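Local coordinates for protein Alpha/beta hydrolase (Paenibacillus sp. VTT E-133280, PDB 6TJ2) that probably hydrolyses methyl salicylate to salicylic acid, as an extracellular esterase of the alpha/beta hydrolase fold related to tobacco salicylic acid binding protein 2, at residues V138-F143 against L229-D234; D107-I112 against P131-R136; W54-F59 against T76-G81; S65-L70 against M274-M279; V122-S127 against K217-L222. All coordinates share one frame; numbering follows the deposited sequence.

How the contacts relate
Contact 3 closes a short loop near the N terminus, bringing residues 76-81 back to 54-59 around helix 61-69 and strand 73-75. Contact 4 opens inside that loop, crossing it, and closes only at 274-279, so it ties the first helix to the last and encloses contacts 1, 2 and 5. Contact 2 completes the beta-alpha-beta unit of strands 111-117 and 134-139. Contact 5 starts on the helix of that unit and crosses contact 2 before reaching 217-222. Contact 1 opens after contact 2 has closed, crosses contact 5, and joins strands 134-139 and 226-231. Contact 1 touches contacts 2, 4 and 5, its Phe140 meeting Met275 and Met279 of contact 4.

Contact 1 of 5, residues V138-F143 against L229-D234; sequences VFFDAF and LYLTED
Asp141 and Asp234 reach toward each other tip to tip, with Asp141 OD2 2.6 Å from Asp234 OD2 and the two carboxylate planes turned 80° apart. Asp141 OD1 accepts the backbone N-H of Leu231 at 3.1 Å through its syn lone pair. An alanine at Asp141 would probably leave Leu231 N without this acceptor and Asp234 OD2 without the carboxylate that faces it. Asp234 OD2 is hydrogen-bonded to His264 ND1, a geometry consistent with a Ser-His-Asp catalytic triad completed by Ser117. The acids lie toward the C-terminal ends of the neighbouring parallel strands 134-139 and 226-231 of the central sheet of the alpha/beta hydrolase fold. Leu229 N donates to Phe139 O at 2.8 Å, and Asp141 N to Leu229 O at 3.0 Å, as the chain turns a corner at Phe140 and Asp141. With CG anti to the backbone N (chi1 166°), Phe140 lies alongside Leu229, its CD2 3.9 Å from Leu229 CG, while Leu231 CD1 meets the ring edge at CE2. Met275 and Met279 of helix 272-283 touch the same ring.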
# COMPACT_ATOMS: atom_id res chain seq x y z
N VAL A 138 -14.75 4.34 14.98
CA VAL A 138 -13.90 3.52 14.12
C VAL A 138 -14.54 3.45 12.75
O VAL A 138 -15.67 2.96 12.63
CB VAL A 138 -13.64 2.12 14.70
CG1 VAL A 138 -12.80 1.29 13.75
CG2 VAL A 138 -12.99 2.23 16.07
N PHE A 139 -13.83 3.90 11.76
CA PHE A 139 -14.22 3.77 10.35
C PHE A 139 -13.55 2.55 9.78
O PHE A 139 -12.32 2.52 9.69
CB PHE A 139 -13.81 5.01 9.56
CG PHE A 139 -14.57 6.24 9.94
CD1 PHE A 139 -15.58 6.72 9.12
CD2 PHE A 139 -14.31 6.94 11.09
CE1 PHE A 139 -16.31 7.84 9.48
CE2 PHE A 139 -15.03 8.05 11.47
CZ PHE A 139 -16.07 8.47 10.67
N PHE A 140 -14.27 1.53 9.41
CA PHE A 140 -13.78 0.24 8.87
C PHE A 140 -14.11 0.17 7.39
O PHE A 140 -15.27 -0.03 7.06
CB PHE A 140 -14.32 -0.93 9.69
CG PHE A 140 -14.18 -2.29 9.07
CD1 PHE A 140 -15.12 -3.29 9.30
CD2 PHE A 140 -13.09 -2.59 8.25
CE1 PHE A 140 -15.01 -4.51 8.66
CE2 PHE A 140 -13.01 -3.80 7.59
CZ PHE A 140 -13.98 -4.77 7.80
N ASP A 141 -13.15 0.49 6.52
CA ASP A 141 -13.38 0.47 5.06
C ASP A 141 -14.69 1.24 4.82
O ASP A 141 -15.61 0.74 4.15
CB ASP A 141 -13.40 -0.94 4.49
CG ASP A 141 -12.04 -1.59 4.50
OD1 ASP A 141 -11.09 -0.94 4.82
OD2 ASP A 141 -11.94 -2.76 4.07
N ALA A 142 -14.71 2.44 5.36
CA ALA A 142 -15.91 3.27 5.45
C ALA A 142 -15.69 4.62 4.78
O ALA A 142 -14.57 5.16 4.70
CB ALA A 142 -16.39 3.43 6.87
N PHE A 143 -16.78 5.18 4.32
CA PHE A 143 -16.79 6.55 3.79
C PHE A 143 -16.79 7.53 4.94
O PHE A 143 -17.41 7.29 6.01
CB PHE A 143 -18.02 6.76 2.90
CG PHE A 143 -18.04 5.81 1.74
CD1 PHE A 143 -17.14 6.00 0.70
CD2 PHE A 143 -18.86 4.69 1.72
CE1 PHE A 143 -17.10 5.09 -0.36
CE2 PHE A 143 -18.77 3.77 0.68
CZ PHE A 143 -17.95 4.00 -0.37
N LEU A 229 -9.70 1.53 10.17
CA LEU A 229 -9.31 0.13 9.94
C LEU A 229 -9.47 -0.15 8.45
O LEU A 229 -10.57 -0.04 7.92
CB LEU A 229 -10.18 -0.78 10.83
CG LEU A 229 -9.99 -2.28 10.58
CD1 LEU A 229 -8.54 -2.76 10.70
CD2 LEU A 229 -10.91 -3.11 11.50
N TYR A 230 -8.36 -0.46 7.78
CA TYR A 230 -8.29 -0.62 6.33
C TYR A 230 -7.82 -1.98 5.95
O TYR A 230 -6.76 -2.39 6.46
CB TYR A 230 -7.34 0.44 5.75
CG TYR A 230 -7.14 0.36 4.27
CD1 TYR A 230 -5.87 0.21 3.78
CD2 TYR A 230 -8.19 0.41 3.37
CE1 TYR A 230 -5.63 0.20 2.42
CE2 TYR A 230 -7.97 0.32 2.01
CZ TYR A 230 -6.69 0.23 1.54
OH TYR A 230 -6.52 0.21 0.16
N LEU A 231 -8.53 -2.65 5.07
CA LEU A 231 -8.09 -3.92 4.48
C LEU A 231 -7.58 -3.66 3.07
O LEU A 231 -8.25 -3.02 2.27
CB LEU A 231 -9.19 -4.97 4.49
CG LEU A 231 -9.89 -5.21 5.82
CD1 LEU A 231 -10.96 -6.28 5.68
CD2 LEU A 231 -8.89 -5.62 6.90
N THR A 232 -6.37 -4.15 2.78
CA THR A 232 -5.63 -3.61 1.61
C THR A 232 -6.13 -4.13 0.26
O THR A 232 -5.70 -3.55 -0.74
CB THR A 232 -4.14 -3.88 1.73
OG1 THR A 232 -3.89 -5.28 1.64
CG2 THR A 232 -3.54 -3.33 3.01
N GLU A 233 -7.03 -5.11 0.21
CA GLU A 233 -7.62 -5.54 -1.06
C GLU A 233 -9.06 -5.02 -1.15
O GLU A 233 -9.80 -5.48 -2.04
CB GLU A 233 -7.54 -7.05 -1.23
CG GLU A 233 -6.13 -7.54 -1.62
CD GLU A 233 -5.94 -9.00 -1.36
OE1 GLU A 233 -5.99 -9.42 -0.18
OE2 GLU A 233 -5.74 -9.76 -2.33
N ASP A 234 -9.44 -4.03 -0.35
CA ASP A 234 -10.84 -3.50 -0.45
C ASP A 234 -10.90 -2.51 -1.61
O ASP A 234 -10.27 -1.41 -1.58
CB ASP A 234 -11.25 -2.86 0.86
CG ASP A 234 -12.74 -2.54 0.83
OD1 ASP A 234 -13.27 -2.29 -0.26
OD2 ASP A 234 -13.36 -2.66 1.92

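Contact 2 of 5, residues D107-I112 against P131-R136; sequences DLKDFI and PDRIKR
Arg133 packs its CB against Phe111 CE2 at 3.8 Å and then runs extended past the backbone of Leu108. Arg133 CG and CD both pass Leu108 O, CD at 3.2 Å. At the tip, Arg133 NH1 donates to Leu108 O at 2.9 Å, standing above the carbonyl plane. Arg133 NH1 also makes a salt bridge to Asp107 OD1 at 2.9 Å, with the guanidinium and carboxylate planes 78° apart. Both acceptors lie in the guanidinium plane, which limits its rotation. Arg133 NH2 adds a weak bond to Asp107 OD1, and Lys109 NZ binds Asp107 OD2 weakly, completing a salt-bridge network. Arg133 O sits over one face of the Phe111 ring, 3.4 Å above its plane and offset toward the rim. Lys135 N donates to Phe111 O at 2.8 Å, beside a beta bulge between Phe111 and Ile112. The contact pairs the starts of strands 111-117 and 134-139, the two strands linked by the beta-alpha-beta crossover through helix 119-129; Phe111 also packs on strand 46-50, and both Phe111 and Arg133 touch Ile103 of helix 92-105.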
# COMPACT_ATOMS: atom_id res chain seq x y z
N ASP A 107 -29.79 2.62 26.60
CA ASP A 107 -28.95 3.52 27.39
C ASP A 107 -27.47 3.12 27.23
O ASP A 107 -26.69 3.12 28.20
CB ASP A 107 -29.41 3.62 28.87
CG ASP A 107 -28.75 4.78 29.59
OD1 ASP A 107 -28.48 5.80 28.97
OD2 ASP A 107 -28.36 4.64 30.77
N LEU A 108 -26.99 2.96 26.01
CA LEU A 108 -25.61 2.51 25.77
C LEU A 108 -24.68 3.69 26.00
O LEU A 108 -25.03 4.82 25.59
CB LEU A 108 -25.45 2.00 24.34
CG LEU A 108 -26.31 0.79 24.00
CD1 LEU A 108 -26.05 0.26 22.61
CD2 LEU A 108 -26.14 -0.32 25.02
N LYS A 109 -23.53 3.47 26.65
CA LYS A 109 -22.53 4.52 26.79
C LYS A 109 -21.13 3.91 26.89
O LYS A 109 -21.00 2.68 27.03
CB LYS A 109 -22.87 5.47 27.92
CG LYS A 109 -23.15 4.74 29.18
CD LYS A 109 -23.73 5.62 30.30
CE LYS A 109 -25.23 5.82 30.25
NZ LYS A 109 -25.72 6.39 31.52
N ASP A 110 -20.17 4.78 26.69
CA ASP A 110 -18.73 4.47 26.72
C ASP A 110 -18.44 3.33 25.74
O ASP A 110 -17.66 2.43 26.05
CB ASP A 110 -18.31 4.10 28.15
CG ASP A 110 -16.81 4.12 28.37
OD1 ASP A 110 -16.11 5.01 27.79
OD2 ASP A 110 -16.36 3.23 29.14
N PHE A 111 -18.97 3.45 24.52
CA PHE A 111 -18.86 2.40 23.51
C PHE A 111 -18.01 2.90 22.33
O PHE A 111 -17.85 4.10 22.04
CB PHE A 111 -20.24 1.88 23.08
CG PHE A 111 -21.16 2.89 22.48
CD1 PHE A 111 -21.07 3.30 21.14
CD2 PHE A 111 -22.16 3.43 23.26
CE1 PHE A 111 -21.98 4.21 20.64
CE2 PHE A 111 -23.02 4.38 22.75
CZ PHE A 111 -22.93 4.78 21.45
N ILE A 112 -17.56 1.89 21.62
CA ILE A 112 -16.84 2.08 20.33
C ILE A 112 -17.89 2.06 19.24
O ILE A 112 -18.57 1.02 19.07
CB ILE A 112 -15.81 0.96 20.12
CG1 ILE A 112 -14.83 0.91 21.30
CG2 ILE A 112 -15.08 1.17 18.80
CD1 ILE A 112 -14.05 -0.27 21.38
N PRO A 131 -22.78 12.58 21.34
CA PRO A 131 -21.33 12.59 21.46
C PRO A 131 -20.78 12.15 22.82
O PRO A 131 -19.72 11.56 22.93
CB PRO A 131 -20.96 14.06 21.25
CG PRO A 131 -22.24 14.83 21.51
CD PRO A 131 -23.32 13.90 20.97
N ASP A 132 -21.54 12.44 23.86
CA ASP A 132 -21.09 12.16 25.24
C ASP A 132 -21.19 10.67 25.49
O ASP A 132 -20.68 10.24 26.54
CB ASP A 132 -21.87 12.99 26.27
CG ASP A 132 -21.55 14.49 26.22
OD1 ASP A 132 -20.50 14.89 25.61
OD2 ASP A 132 -22.37 15.30 26.78
N ARG A 133 -21.80 9.86 24.61
CA ARG A 133 -21.95 8.39 24.82
C ARG A 133 -20.78 7.60 24.19
O ARG A 133 -20.70 6.41 24.43
CB ARG A 133 -23.27 7.88 24.26
CG ARG A 133 -24.49 8.38 25.00
CD ARG A 133 -25.72 7.76 24.40
NE ARG A 133 -26.90 8.29 25.09
CZ ARG A 133 -27.51 7.71 26.09
NH1 ARG A 133 -27.12 6.55 26.56
NH2 ARG A 133 -28.53 8.35 26.65
N ILE A 134 -19.94 8.24 23.40
CA ILE A 134 -19.01 7.52 22.50
C ILE A 134 -17.58 7.63 23.02
O ILE A 134 -17.09 8.76 23.24
CB ILE A 134 -19.17 8.08 21.08
CG1 ILE A 134 -20.59 7.87 20.54
CG2 ILE A 134 -18.12 7.43 20.17
CD1 ILE A 134 -20.86 8.69 19.31
N LYS A 135 -16.94 6.49 23.20
CA LYS A 135 -15.53 6.40 23.60
C LYS A 135 -14.59 6.69 22.41
O LYS A 135 -13.56 7.36 22.58
CB LYS A 135 -15.26 5.03 24.22
CG LYS A 135 -13.83 4.73 24.65
CD LYS A 135 -13.58 3.24 24.84
CE LYS A 135 -13.43 2.76 26.25
NZ LYS A 135 -12.49 3.61 27.02
N ARG A 136 -14.89 6.12 21.25
CA ARG A 136 -14.02 6.17 20.05
C ARG A 136 -14.89 5.82 18.85
O ARG A 136 -15.83 5.01 18.99
CB ARG A 136 -12.84 5.20 20.23
CG ARG A 136 -11.87 5.14 19.05
CD ARG A 136 -10.59 4.37 19.36
NE ARG A 136 -9.68 5.11 20.18
CZ ARG A 136 -8.69 5.91 19.72
NH1 ARG A 136 -8.36 6.14 18.42
NH2 ARG A 136 -7.96 6.54 20.63
O HOH W 1 -31.06 6.67 27.39
O HOH W 2 -19.68 7.67 27.30

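Contact 3 of 5, residues W54-F59 against T76-G81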
# COMPACT_ATOMS: atom_id res chain seq x y z
N TRP A 54 -26.26 -2.48 0.89
CA TRP A 54 -26.31 -3.83 0.30
C TRP A 54 -25.98 -4.85 1.42
O TRP A 54 -25.27 -5.81 1.15
CB TRP A 54 -25.40 -3.97 -0.91
CG TRP A 54 -25.66 -2.95 -1.95
CD1 TRP A 54 -26.77 -2.85 -2.74
CD2 TRP A 54 -24.90 -1.78 -2.24
NE1 TRP A 54 -26.71 -1.73 -3.53
CE2 TRP A 54 -25.55 -1.04 -3.24
CE3 TRP A 54 -23.65 -1.34 -1.76
CZ2 TRP A 54 -25.05 0.17 -3.70
CZ3 TRP A 54 -23.15 -0.16 -2.24
CH2 TRP A 54 -23.84 0.57 -3.19
N ALA A 55 -26.45 -4.61 2.61
CA ALA A 55 -26.11 -5.42 3.78
C ALA A 55 -27.22 -5.24 4.81
O ALA A 55 -27.98 -4.28 4.79
CB ALA A 55 -24.78 -5.06 4.34
N THR A 56 -27.28 -6.14 5.75
CA THR A 56 -28.14 -6.09 6.93
C THR A 56 -27.27 -6.24 8.18
O THR A 56 -26.03 -6.43 8.10
CB THR A 56 -29.19 -7.21 6.91
OG1 THR A 56 -28.55 -8.48 7.09
CG2 THR A 56 -29.97 -7.24 5.62
N ALA A 57 -27.89 -6.20 9.35
CA ALA A 57 -27.16 -6.44 10.62
C ALA A 57 -26.48 -7.82 10.59
O ALA A 57 -25.48 -7.99 11.32
CB ALA A 57 -28.17 -6.35 11.76
N GLY A 58 -26.99 -8.77 9.81
CA GLY A 58 -26.42 -10.12 9.65
C GLY A 58 -25.01 -10.11 9.10
O GLY A 58 -24.29 -11.12 9.23
N PHE A 59 -24.61 -9.02 8.47
CA PHE A 59 -23.22 -8.85 7.98
C PHE A 59 -22.25 -9.20 9.09
O PHE A 59 -21.18 -9.73 8.77
CB PHE A 59 -23.01 -7.42 7.51
CG PHE A 59 -21.67 -7.05 6.94
CD1 PHE A 59 -21.32 -7.57 5.73
CD2 PHE A 59 -20.74 -6.28 7.60
CE1 PHE A 59 -20.13 -7.21 5.10
CE2 PHE A 59 -19.52 -5.97 6.99
CZ PHE A 59 -19.24 -6.42 5.75
N THR A 76 -25.33 -5.06 17.30
CA THR A 76 -25.44 -4.96 15.82
C THR A 76 -26.85 -4.53 15.43
O THR A 76 -27.61 -5.35 14.95
CB THR A 76 -25.06 -6.27 15.14
OG1 THR A 76 -25.90 -7.36 15.54
CG2 THR A 76 -23.64 -6.66 15.51
N PRO A 77 -27.20 -3.27 15.62
CA PRO A 77 -28.56 -2.81 15.33
C PRO A 77 -28.86 -2.89 13.84
O PRO A 77 -27.98 -2.60 12.99
CB PRO A 77 -28.55 -1.36 15.81
CG PRO A 77 -27.10 -0.95 15.75
CD PRO A 77 -26.35 -2.19 16.13
N GLU A 78 -30.11 -3.14 13.54
CA GLU A 78 -30.62 -2.87 12.20
C GLU A 78 -31.13 -1.41 12.17
O GLU A 78 -31.34 -0.79 13.24
CB GLU A 78 -31.78 -3.81 11.87
CG GLU A 78 -32.18 -3.80 10.41
CD GLU A 78 -30.94 -3.95 9.56
OE1 GLU A 78 -30.56 -5.13 9.33
OE2 GLU A 78 -30.41 -2.93 9.09
N TYR A 79 -31.23 -0.84 10.97
CA TYR A 79 -31.64 0.57 10.85
C TYR A 79 -32.70 0.72 9.75
O TYR A 79 -32.91 -0.18 9.01
CB TYR A 79 -30.42 1.48 10.76
CG TYR A 79 -29.41 1.24 9.66
CD1 TYR A 79 -29.68 1.52 8.33
CD2 TYR A 79 -28.13 0.84 9.97
CE1 TYR A 79 -28.70 1.40 7.35
CE2 TYR A 79 -27.15 0.70 9.01
CZ TYR A 79 -27.43 0.99 7.70
OH TYR A 79 -26.47 0.89 6.75
N ALA A 80 -33.25 1.92 9.70
CA ALA A 80 -34.45 2.19 8.89
C ALA A 80 -34.22 1.81 7.43
O ALA A 80 -33.14 2.03 6.86
CB ALA A 80 -34.87 3.62 9.02
N GLY A 81 -35.24 1.19 6.84
CA GLY A 81 -35.24 0.82 5.42
C GLY A 81 -34.31 -0.32 5.08
O GLY A 81 -34.11 -0.63 3.90
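Ala57 and Glu78 join two loops of the alpha/beta hydrolase fold in a small contact near the surface, one loop following strand 46-50 and the other strand 73-75. Both strands belong to the parallel sheet, in which they are neighbours. The first loop carries an ST turn: Thr56 OG1 accepts from Gly58 N at 3.1 Å, just where a 3-10 segment starts at Ala57. The single hydrogen bond between the segments runs from Ala57 N to Glu78 OE1 at 2.9 Å, nearly straight at 164°. It reaches the syn side of the carboxylate, 34° out of its plane. Glu78 gets there by a bend at chi2 (49°), which turns CD away from an extended course. Thr56 CB lies against the same oxygen, and Ala57 CB points into the second loop, 3.4 Å from Thr76 O. The carboxylate is held at its other end too, since His51 NE2 is hydrogen-bonded to Glu78 OE2. That oxygen also accepts from the next backbone nitrogen, with Glu78 OE2 2.9 Å from Tyr79 N on the anti side.

Contact 4 of 5, residues S65-L70 against M274-M279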
# COMPACT_ATOMS: atom_id res chain seq x y z
N SER A 65 -19.62 -12.63 16.81
CA SER A 65 -19.49 -13.86 17.63
C SER A 65 -18.05 -13.97 18.10
O SER A 65 -17.79 -14.27 19.30
CB SER A 65 -19.84 -15.06 16.84
OG SER A 65 -19.57 -16.23 17.57
N GLU A 66 -17.06 -13.71 17.26
CA GLU A 66 -15.63 -13.79 17.68
C GLU A 66 -15.29 -12.69 18.67
O GLU A 66 -14.48 -12.91 19.59
CB GLU A 66 -14.71 -13.82 16.45
CG GLU A 66 -14.85 -15.08 15.64
CD GLU A 66 -14.50 -16.37 16.35
OE1 GLU A 66 -13.55 -16.35 17.12
OE2 GLU A 66 -15.16 -17.40 16.04
N LEU A 67 -15.81 -11.49 18.50
CA LEU A 67 -15.60 -10.41 19.49
C LEU A 67 -16.17 -10.81 20.84
O LEU A 67 -15.50 -10.54 21.88
CB LEU A 67 -16.22 -9.11 19.02
CG LEU A 67 -15.42 -8.33 18.00
CD1 LEU A 67 -16.31 -7.22 17.39
CD2 LEU A 67 -14.17 -7.74 18.61
N ARG A 68 -17.33 -11.45 20.87
CA ARG A 68 -17.94 -11.84 22.15
C ARG A 68 -17.07 -12.92 22.83
O ARG A 68 -16.95 -12.90 24.05
CB ARG A 68 -19.38 -12.32 21.95
CG ARG A 68 -20.33 -11.21 21.57
CD ARG A 68 -21.78 -11.66 21.44
NE ARG A 68 -22.59 -10.64 20.79
CZ ARG A 68 -23.02 -10.64 19.56
NH1 ARG A 68 -22.90 -11.72 18.79
NH2 ARG A 68 -23.62 -9.58 19.06
N LYS A 69 -16.46 -13.80 22.05
CA LYS A 69 -15.58 -14.85 22.63
C LYS A 69 -14.37 -14.20 23.29
O LYS A 69 -13.82 -14.85 24.20
CB LYS A 69 -15.13 -15.84 21.56
CG LYS A 69 -16.22 -16.73 20.99
CD LYS A 69 -15.65 -17.58 19.88
CE LYS A 69 -16.68 -18.40 19.14
NZ LYS A 69 -16.02 -19.19 18.07
N LEU A 70 -13.91 -13.03 22.87
CA LEU A 70 -12.79 -12.29 23.48
C LEU A 70 -13.25 -11.51 24.70
O LEU A 70 -12.40 -10.83 25.30
CB LEU A 70 -12.21 -11.34 22.41
CG LEU A 70 -11.51 -12.02 21.25
CD1 LEU A 70 -11.17 -11.02 20.17
CD2 LEU A 70 -10.28 -12.76 21.72
N MET A 274 -9.65 -13.10 12.99
CA MET A 274 -8.67 -12.07 12.60
C MET A 274 -9.33 -10.68 12.56
O MET A 274 -8.77 -9.69 13.08
CB MET A 274 -8.09 -12.43 11.24
CG MET A 274 -7.07 -11.46 10.76
SD MET A 274 -6.79 -11.55 8.97
CE MET A 274 -8.29 -10.70 8.44
N MET A 275 -10.54 -10.59 12.05
CA MET A 275 -11.25 -9.31 12.01
C MET A 275 -11.57 -8.77 13.39
O MET A 275 -11.39 -7.57 13.66
CB MET A 275 -12.54 -9.38 11.18
CG MET A 275 -12.31 -9.60 9.71
SD MET A 275 -11.23 -8.33 8.91
CE MET A 275 -11.97 -6.86 9.62
N ALA A 276 -12.01 -9.64 14.29
CA ALA A 276 -12.26 -9.24 15.69
C ALA A 276 -10.99 -8.68 16.30
O ALA A 276 -11.02 -7.64 16.94
CB ALA A 276 -12.79 -10.43 16.45
N GLU A 277 -9.86 -9.34 16.07
CA GLU A 277 -8.59 -8.84 16.63
C GLU A 277 -8.25 -7.47 16.05
O GLU A 277 -7.78 -6.60 16.80
CB GLU A 277 -7.48 -9.85 16.36
CG GLU A 277 -7.66 -11.16 17.09
CD GLU A 277 -6.68 -12.22 16.59
OE1 GLU A 277 -5.97 -11.99 15.56
OE2 GLU A 277 -6.64 -13.28 17.20
N LEU A 278 -8.47 -7.26 14.78
CA LEU A 278 -8.22 -5.96 14.17
C LEU A 278 -9.13 -4.87 14.72
O LEU A 278 -8.71 -3.72 14.96
CB LEU A 278 -8.36 -5.99 12.65
CG LEU A 278 -7.26 -6.78 11.92
CD1 LEU A 278 -7.65 -7.02 10.49
CD2 LEU A 278 -5.91 -6.04 12.03
N MET A 279 -10.38 -5.23 14.98
CA MET A 279 -11.33 -4.25 15.54
C MET A 279 -10.94 -3.89 16.95
O MET A 279 -11.08 -2.73 17.34
CB MET A 279 -12.76 -4.81 15.48
CG MET A 279 -13.24 -4.91 14.05
SD MET A 279 -14.78 -5.79 13.94
CE MET A 279 -15.39 -5.30 12.33
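Leu67 and Ala276 bring their CA atoms to 5.2 Å where helical segments 65-69 and 274-279 cross, their axes 8.6 Å apart at closest approach with a signed angle of -64°. The contact packs helix 61-69, near the start of the alpha/beta hydrolase fold, against the C-terminal helix 272-283, which itself lies on the central sheet through Leu278 and Met279. The small side chain of Ala276 permits this approach. Its CB points into the other helix and meets Leu67 CG at 3.7 Å, Glu66 CB at 3.9 Å and Leu70 CD1 at 4.1 Å. Leu67 CD2 also rests against the backbone at Ala276 O. Glu66 contributes just its base: beyond CB it bends away, and its OE2 takes a salt bridge from Lys69 NZ at 2.8 Å, approached from above the carboxylate plane. The contact between the helices is thus apolar, and Leu70 at its outer end is exposed. Toward the sheet, Leu67 and Met279 cross at about a right angle, with Leu67 CD1 4.0 Å from Met279 SD.

Contact 5 of 5, residues V122-S127 against K217-L222; sequences VIQTVS and KKFYSL
Gln124 NE2 and Tyr220 OH, one from each segment and 3.3 Å apart, are both hydrogen-bonded to Pro145 O. Nearer the backbone, Gln124 CG stands over the centre of the Phe219 ring in a CH-pi contact, 3.7 Å from the centroid and 2° off the ring normal. The amide plane is turned 74° from that ring. Phe219 in turn places CD2 over the centre of the Tyr220 ring, 3.6 Å above its plane. The segments belong to helix 119-129, which follows a probable nucleophile elbow at Ser117, and to the short, weakly bonded helix 217-221; the axes of segments 122-127 and 217-221 come within 8.7 Å, at 85°. Ser127 OG lies in the plane of the Phe219 ring at its edge, 3.3 Å from Phe219 CD1. Ser127 OG also donates to Gln124 O at 2.8 Å. An alanine in place of Phe219 would probably open a gap between Gln124 CG and the Tyr220 ring, leaving the Gln124 methylene and one face of the Tyr220 ring without their packing partner. Leu222 CD1 lies against Ser127 OG at 3.4 Å, and Phe139 of strand 134-139 reaches both Gln124 and Phe219.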
# COMPACT_ATOMS: atom_id res chain seq x y z
N VAL A 122 -23.21 7.13 8.63
CA VAL A 122 -24.15 6.93 9.74
C VAL A 122 -23.44 7.14 11.07
O VAL A 122 -24.00 7.80 11.96
CB VAL A 122 -24.81 5.56 9.63
CG1 VAL A 122 -25.78 5.38 10.80
CG2 VAL A 122 -25.55 5.41 8.30
N ILE A 123 -22.22 6.63 11.25
CA ILE A 123 -21.53 6.91 12.52
C ILE A 123 -21.24 8.40 12.65
O ILE A 123 -21.27 8.94 13.78
CB ILE A 123 -20.31 6.03 12.80
CG1 ILE A 123 -19.12 6.36 11.90
CG2 ILE A 123 -20.73 4.57 12.71
CD1 ILE A 123 -17.99 5.36 11.99
N GLN A 124 -20.97 9.11 11.53
CA GLN A 124 -20.79 10.58 11.62
C GLN A 124 -22.06 11.23 12.15
O GLN A 124 -21.99 12.06 13.08
CB GLN A 124 -20.40 11.15 10.26
CG GLN A 124 -19.00 10.78 9.79
CD GLN A 124 -18.81 11.25 8.37
OE1 GLN A 124 -19.64 10.93 7.49
NE2 GLN A 124 -17.77 12.04 8.11
N THR A 125 -23.20 10.96 11.54
CA THR A 125 -24.43 11.67 11.88
C THR A 125 -24.95 11.22 13.24
O THR A 125 -25.44 12.08 14.02
CB THR A 125 -25.46 11.53 10.78
OG1 THR A 125 -25.72 10.15 10.55
CG2 THR A 125 -25.06 12.23 9.51
N VAL A 126 -24.72 9.98 13.62
CA VAL A 126 -25.08 9.51 14.96
C VAL A 126 -24.24 10.20 16.03
O VAL A 126 -24.78 10.67 17.06
CB VAL A 126 -25.00 7.99 15.06
CG1 VAL A 126 -25.08 7.47 16.50
CG2 VAL A 126 -26.10 7.35 14.20
N SER A 127 -22.93 10.31 15.80
CA SER A 127 -22.03 10.91 16.79
C SER A 127 -22.40 12.35 17.03
O SER A 127 -22.13 12.82 18.16
CB SER A 127 -20.61 10.73 16.39
OG SER A 127 -20.31 11.59 15.33
N LYS A 217 -20.81 19.58 10.11
CA LYS A 217 -20.03 20.57 10.87
C LYS A 217 -19.82 20.09 12.31
O LYS A 217 -18.69 20.23 12.84
CB LYS A 217 -20.76 21.90 10.88
CG LYS A 217 -20.87 22.54 9.50
CD LYS A 217 -21.41 23.95 9.60
CE LYS A 217 -21.17 24.71 8.32
NZ LYS A 217 -21.93 24.11 7.20
N LYS A 218 -20.88 19.56 12.94
CA LYS A 218 -20.76 19.12 14.34
C LYS A 218 -19.73 17.98 14.40
O LYS A 218 -18.87 18.00 15.27
CB LYS A 218 -22.11 18.80 14.97
CG LYS A 218 -21.97 18.26 16.38
CD LYS A 218 -23.22 18.41 17.24
CE LYS A 218 -22.96 18.13 18.71
NZ LYS A 218 -21.97 19.08 19.26
N PHE A 219 -19.86 16.98 13.52
CA PHE A 219 -18.92 15.84 13.53
C PHE A 219 -17.47 16.31 13.48
O PHE A 219 -16.62 15.82 14.24
CB PHE A 219 -19.19 14.90 12.37
CG PHE A 219 -18.14 13.83 12.24
CD1 PHE A 219 -18.14 12.75 13.11
CD2 PHE A 219 -17.09 13.94 11.35
CE1 PHE A 219 -17.12 11.83 13.07
CE2 PHE A 219 -16.07 12.99 11.31
CZ PHE A 219 -16.10 11.93 12.15
N TYR A 220 -17.19 17.25 12.58
CA TYR A 220 -15.80 17.74 12.37
C TYR A 220 -15.37 18.69 13.49
O TYR A 220 -14.16 18.91 13.54
CB TYR A 220 -15.63 18.35 10.98
CG TYR A 220 -15.56 17.26 9.94
CD1 TYR A 220 -14.45 16.42 9.89
CD2 TYR A 220 -16.60 16.97 9.11
CE1 TYR A 220 -14.38 15.39 8.96
CE2 TYR A 220 -16.57 15.92 8.21
CZ TYR A 220 -15.45 15.11 8.13
OH TYR A 220 -15.35 14.05 7.27
N SER A 221 -16.22 19.06 14.44
CA SER A 221 -15.80 19.82 15.65
C SER A 221 -15.61 18.90 16.85
O SER A 221 -15.00 19.35 17.81
CB SER A 221 -16.83 20.87 15.95
OG SER A 221 -17.98 20.27 16.55
N LEU A 222 -16.05 17.65 16.79
CA LEU A 222 -16.01 16.70 17.93
C LEU A 222 -14.57 16.36 18.29
O LEU A 222 -13.75 16.23 17.37
CB LEU A 222 -16.74 15.40 17.58
CG LEU A 222 -18.25 15.51 17.38
CD1 LEU A 222 -18.87 14.14 17.13
CD2 LEU A 222 -18.91 16.22 18.55